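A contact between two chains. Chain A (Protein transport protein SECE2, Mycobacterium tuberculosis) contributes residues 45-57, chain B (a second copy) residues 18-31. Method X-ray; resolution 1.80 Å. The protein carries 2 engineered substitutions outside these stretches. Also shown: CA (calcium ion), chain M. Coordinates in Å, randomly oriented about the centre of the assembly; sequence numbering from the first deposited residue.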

# COMPACT_ATOMS: atom_id res chain seq x y z
N ASP A 45 8.09 0.48 -16.21
CA ASP A 45 9.34 -0.26 -16.16
C ASP A 45 10.10 -0.07 -17.46
O ASP A 45 9.66 0.64 -18.39
CB ASP A 45 9.18 -1.75 -15.72
CG ASP A 45 8.55 -2.66 -16.80
OD1 ASP A 45 8.15 -3.82 -16.46
OD2 ASP A 45 8.56 -2.24 -17.97
N MET A 46 11.28 -0.68 -17.47
CA MET A 46 12.05 -0.81 -18.71
C MET A 46 12.49 -2.25 -18.91
O MET A 46 12.92 -2.93 -17.96
CB MET A 46 13.27 0.09 -18.72
CG MET A 46 12.93 1.53 -18.59
SD MET A 46 14.27 2.31 -17.65
CE MET A 46 15.44 2.38 -18.89
N ALA A 47 12.36 -2.73 -20.14
CA ALA A 47 12.99 -3.97 -20.53
C ALA A 47 14.28 -3.65 -21.24
O ALA A 47 14.39 -2.66 -21.98
CB ALA A 47 12.06 -4.76 -21.43
N VAL A 48 15.31 -4.45 -20.97
CA VAL A 48 16.61 -4.20 -21.54
C VAL A 48 17.03 -5.50 -22.28
O VAL A 48 16.83 -6.60 -21.74
CB VAL A 48 17.63 -3.85 -20.43
CG1 VAL A 48 18.80 -3.05 -21.04
CG2 VAL A 48 16.96 -3.00 -19.37
N ASP A 49 17.53 -5.39 -23.51
CA ASP A 49 18.09 -6.60 -24.19
C ASP A 49 19.60 -6.66 -24.01
O ASP A 49 20.19 -5.76 -23.41
CB ASP A 49 17.65 -6.68 -25.68
CG ASP A 49 18.37 -5.66 -26.58
OD1 ASP A 49 17.85 -5.45 -27.68
OD2 ASP A 49 19.44 -5.09 -26.22
N SER A 50 20.24 -7.69 -24.57
CA SER A 50 21.65 -7.94 -24.34
C SER A 50 22.58 -6.91 -25.00
O SER A 50 23.77 -6.84 -24.69
CB SER A 50 22.02 -9.35 -24.81
OG SER A 50 21.20 -9.74 -25.89
N ALA A 51 22.02 -6.11 -25.92
CA ALA A 51 22.75 -5.03 -26.57
C ALA A 51 22.60 -3.74 -25.76
O ALA A 51 23.20 -2.70 -26.09
CB ALA A 51 22.24 -4.84 -28.01
N GLY A 52 21.81 -3.82 -24.69
CA GLY A 52 21.44 -2.64 -23.93
C GLY A 52 20.32 -1.78 -24.54
O GLY A 52 20.14 -0.64 -24.11
N LYS A 53 19.61 -2.27 -25.56
CA LYS A 53 18.48 -1.50 -26.12
C LYS A 53 17.29 -1.57 -25.10
O LYS A 53 16.83 -2.65 -24.78
CB LYS A 53 18.07 -2.05 -27.50
CG LYS A 53 16.57 -1.82 -27.91
CD LYS A 53 16.07 -2.86 -28.96
CE LYS A 53 14.58 -2.72 -29.32
NZ LYS A 53 14.14 -1.27 -29.35
N ILE A 54 16.83 -0.39 -24.68
CA ILE A 54 15.75 -0.15 -23.73
C ILE A 54 14.38 -0.02 -24.41
O ILE A 54 14.22 0.65 -25.46
CB ILE A 54 16.08 1.14 -22.96
CG1 ILE A 54 17.35 0.89 -22.14
CG2 ILE A 54 14.98 1.55 -22.00
CD1 ILE A 54 17.89 2.13 -21.47
N THR A 55 13.40 -0.69 -23.82
CA THR A 55 12.05 -0.49 -24.23
C THR A 55 11.42 0.06 -22.98
O THR A 55 11.48 -0.59 -21.94
CB THR A 55 11.40 -1.84 -24.65
OG1 THR A 55 12.07 -2.34 -25.80
CG2 THR A 55 9.93 -1.65 -24.97
N TYR A 56 10.78 1.22 -23.07
CA TYR A 56 9.99 1.76 -21.93
C TYR A 56 8.59 1.14 -21.93
O TYR A 56 7.94 1.05 -22.99
CB TYR A 56 9.86 3.28 -22.07
CG TYR A 56 11.23 3.90 -22.07
CD1 TYR A 56 11.91 4.13 -23.28
CD2 TYR A 56 11.85 4.21 -20.85
CE1 TYR A 56 13.23 4.68 -23.30
CE2 TYR A 56 13.17 4.79 -20.87
CZ TYR A 56 13.82 4.99 -22.09
OH TYR A 56 15.13 5.48 -22.09
N ARG A 57 8.14 0.67 -20.78
CA ARG A 57 6.85 -0.02 -20.76
C ARG A 57 5.96 0.61 -19.67
O ARG A 57 6.46 1.01 -18.60
CB ARG A 57 7.02 -1.51 -20.44
CG ARG A 57 8.03 -2.25 -21.40
CD ARG A 57 7.94 -3.78 -21.28
NE ARG A 57 8.33 -4.24 -19.95
CZ ARG A 57 8.59 -5.51 -19.62
NH1 ARG A 57 8.55 -6.46 -20.57
NH2 ARG A 57 8.89 -5.80 -18.34
N TRP B 18 12.93 11.87 -17.11
CA TRP B 18 12.96 10.69 -16.32
C TRP B 18 13.50 9.50 -17.16
O TRP B 18 14.18 8.60 -16.64
CB TRP B 18 11.56 10.37 -15.71
CG TRP B 18 11.31 11.19 -14.48
CD1 TRP B 18 12.08 11.22 -13.34
CD2 TRP B 18 10.26 12.15 -14.29
NE1 TRP B 18 11.54 12.14 -12.45
CE2 TRP B 18 10.40 12.68 -13.01
CE3 TRP B 18 9.11 12.50 -15.05
CZ2 TRP B 18 9.50 13.66 -12.48
CZ3 TRP B 18 8.24 13.48 -14.54
CH2 TRP B 18 8.43 14.02 -13.28
N GLU B 19 13.19 9.47 -18.45
CA GLU B 19 13.70 8.34 -19.30
C GLU B 19 15.22 8.34 -19.41
O GLU B 19 15.90 7.28 -19.36
CB GLU B 19 13.19 8.49 -20.71
CG GLU B 19 11.71 8.05 -20.88
CD GLU B 19 10.73 9.10 -20.51
OE1 GLU B 19 11.13 10.22 -20.21
OE2 GLU B 19 9.52 8.82 -20.59
N GLN B 20 15.74 9.52 -19.63
CA GLN B 20 17.18 9.67 -19.67
C GLN B 20 17.86 9.42 -18.32
O GLN B 20 18.95 8.85 -18.30
CB GLN B 20 17.56 11.03 -20.27
CG GLN B 20 19.09 11.22 -20.44
CD GLN B 20 19.49 12.02 -21.69
OE1 GLN B 20 18.67 12.64 -22.41
NE2 GLN B 20 20.80 12.01 -21.97
N ALA B 21 17.27 9.89 -17.22
CA ALA B 21 17.75 9.52 -15.87
C ALA B 21 17.83 8.01 -15.70
O ALA B 21 18.86 7.45 -15.24
CB ALA B 21 16.87 10.11 -14.80
N ALA B 22 16.76 7.37 -16.13
CA ALA B 22 16.59 5.91 -15.98
C ALA B 22 17.62 5.18 -16.87
O ALA B 22 18.26 4.21 -16.43
CB ALA B 22 15.11 5.51 -16.38
N ALA B 23 17.73 5.63 -18.13
CA ALA B 23 18.65 5.01 -19.08
C ALA B 23 20.11 5.05 -18.59
O ALA B 23 20.90 4.07 -18.70
CB ALA B 23 18.57 5.69 -20.43
N GLU B 24 20.44 6.20 -18.05
CA GLU B 24 21.75 6.47 -17.53
C GLU B 24 22.10 5.54 -16.33
O GLU B 24 23.21 4.98 -16.25
CB GLU B 24 21.62 7.91 -17.06
CG GLU B 24 22.69 8.41 -16.23
CD GLU B 24 22.42 9.85 -15.81
OE1 GLU B 24 22.11 9.99 -14.60
OE2 GLU B 24 22.52 10.80 -16.67
N ALA B 25 21.14 5.38 -15.41
CA ALA B 25 21.34 4.49 -14.28
C ALA B 25 21.45 3.06 -14.78
O ALA B 25 22.30 2.33 -14.32
CB ALA B 25 20.22 4.59 -13.28
N VAL B 26 20.63 2.69 -15.75
CA VAL B 26 20.66 1.34 -16.29
C VAL B 26 21.98 1.02 -16.97
O VAL B 26 22.57 -0.03 -16.69
CB VAL B 26 19.47 1.08 -17.22
CG1 VAL B 26 19.71 -0.17 -18.08
CG2 VAL B 26 18.20 0.94 -16.40
N GLN B 27 22.43 1.90 -17.86
CA GLN B 27 23.75 1.79 -18.46
C GLN B 27 24.90 1.63 -17.42
O GLN B 27 25.77 0.75 -17.54
CB GLN B 27 24.02 3.01 -19.36
CG GLN B 27 25.38 2.92 -20.01
CD GLN B 27 25.56 1.58 -20.72
OE1 GLN B 27 26.32 0.69 -20.26
NE2 GLN B 27 24.80 1.40 -21.82
N ARG B 28 24.87 2.48 -16.40
CA ARG B 28 25.85 2.42 -15.33
C ARG B 28 25.84 0.98 -14.77
O ARG B 28 26.90 0.37 -14.61
CB ARG B 28 25.51 3.43 -14.22
CG ARG B 28 26.47 3.29 -13.04
CD ARG B 28 27.90 3.30 -13.52
NE ARG B 28 28.89 3.22 -12.42
CZ ARG B 28 29.25 4.25 -11.66
NH1 ARG B 28 30.17 4.07 -10.68
NH2 ARG B 28 28.69 5.46 -11.88
N ALA B 29 24.64 0.48 -14.48
CA ALA B 29 24.48 -0.86 -13.89
C ALA B 29 25.03 -1.92 -14.83
O ALA B 29 25.79 -2.78 -14.41
CB ALA B 29 23.01 -1.13 -13.56
N ARG B 30 24.70 -1.77 -16.11
CA ARG B 30 25.12 -2.73 -17.15
C ARG B 30 26.61 -2.73 -17.42
O ARG B 30 27.15 -3.73 -17.93
CB ARG B 30 24.37 -2.50 -18.46
CG ARG B 30 22.83 -2.82 -18.41
CD ARG B 30 22.19 -2.76 -19.83
NE ARG B 30 22.98 -3.53 -20.80
CZ ARG B 30 22.88 -4.85 -20.99
NH1 ARG B 30 22.00 -5.60 -20.30
NH2 ARG B 30 23.68 -5.43 -21.87
N ASP B 31 27.27 -1.60 -17.14
CA ASP B 31 28.74 -1.54 -17.26
C ASP B 31 29.39 -2.59 -16.34
O ASP B 31 30.48 -3.09 -16.68
CB ASP B 31 29.32 -0.15 -16.94
CG ASP B 31 28.93 0.92 -17.97
OD1 ASP B 31 28.70 0.57 -19.16
OD2 ASP B 31 28.86 2.13 -17.58
CA CA M . 8.87 11.37 -20.05
O HOH W 1 9.61 12.52 -22.00
O HOH W 2 8.01 10.18 -18.24

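A β-hairpin of chain A packs against a helix of chain B, the two stretches burying 453 Å² between them, summed over both sides. The hairpin strands, 45-48 and 54-57, cross the helix at 44° and 133° between N-to-C directions, with axes 10.5 and 10.7 Å away at closest approach. Such spacing leaves room for one layer of side chains, and alternation along the strands supplies it: M46(A), V48(A), I54(A) and Y56(A) point toward the helix, whereas D45(A), A47(A), T55(A) and R57(A) make no contact with it.

Apolar packing forms the centre. M46(A) SD lies 3.5 Å from A22(B) CB, close enough that the small alanine seats the thioether against the helix, and M46(A) CE reaches V26(B) CG2 at 4.0 Å. V26(B) meets both strands: its CG1 is 4.2 Å from V48(A) CG2 in the first and 4.5 Å from I54(A) CD1 in the second. I54(A) CD1 packs more closely on A23(B) CB, at 3.8 Å.

Y56(A) combines apolar and polar contacts. E19(B) CG sits over one face of its ring, 3.9 Å from the centroid and 23° off the ring normal, a CH-π contact. The hydroxyl Y56(A) OH donates a weak hydrogen bond of 3.4 Å to the backbone E19(B) O, which also accepts the helical hydrogen bond from A23(B) N at 2.8 Å. The carboxylate of E19(B) is engaged by calcium, with OE1 at 2.5 Å and OE2 at 2.7 Å from the CA ion, so its aliphatic part meets the tyrosine while its charged end binds metal.

At the hairpin tip, R30(B) has the largest covered area of any residue here, 77 Å². Its CD lies 3.6 Å from V48(A) CG1, and its guanidinium extends over the turn. G52(A) CA and D49(A) O lie over one face of that group, with G52(A) CA 3.6 Å from R30(B) NE; S50(A) O approaches R30(B) NH2 to 3.2 Å. The backbone angles of G52(A), phi/psi 79/12°, by themselves call for glycine, since a CB would jam against the preceding carbonyl oxygen; an ideal CB would lie 3.4 Å from R30(B) NE, a tight contact but no clash.

Hydrogen bonds within chain A hold the contact surface in shape. D49(A) OD2 accepts from A51(A) N at 2.8 Å and K53(A) N at 2.9 Å, bracing the type I turn, while G52(A) N bonds D49(A) O at 2.8 Å. At the other end of the hairpin, R57(A) NE and D45(A) OD2, 2.8 Å apart, form a salt bridge.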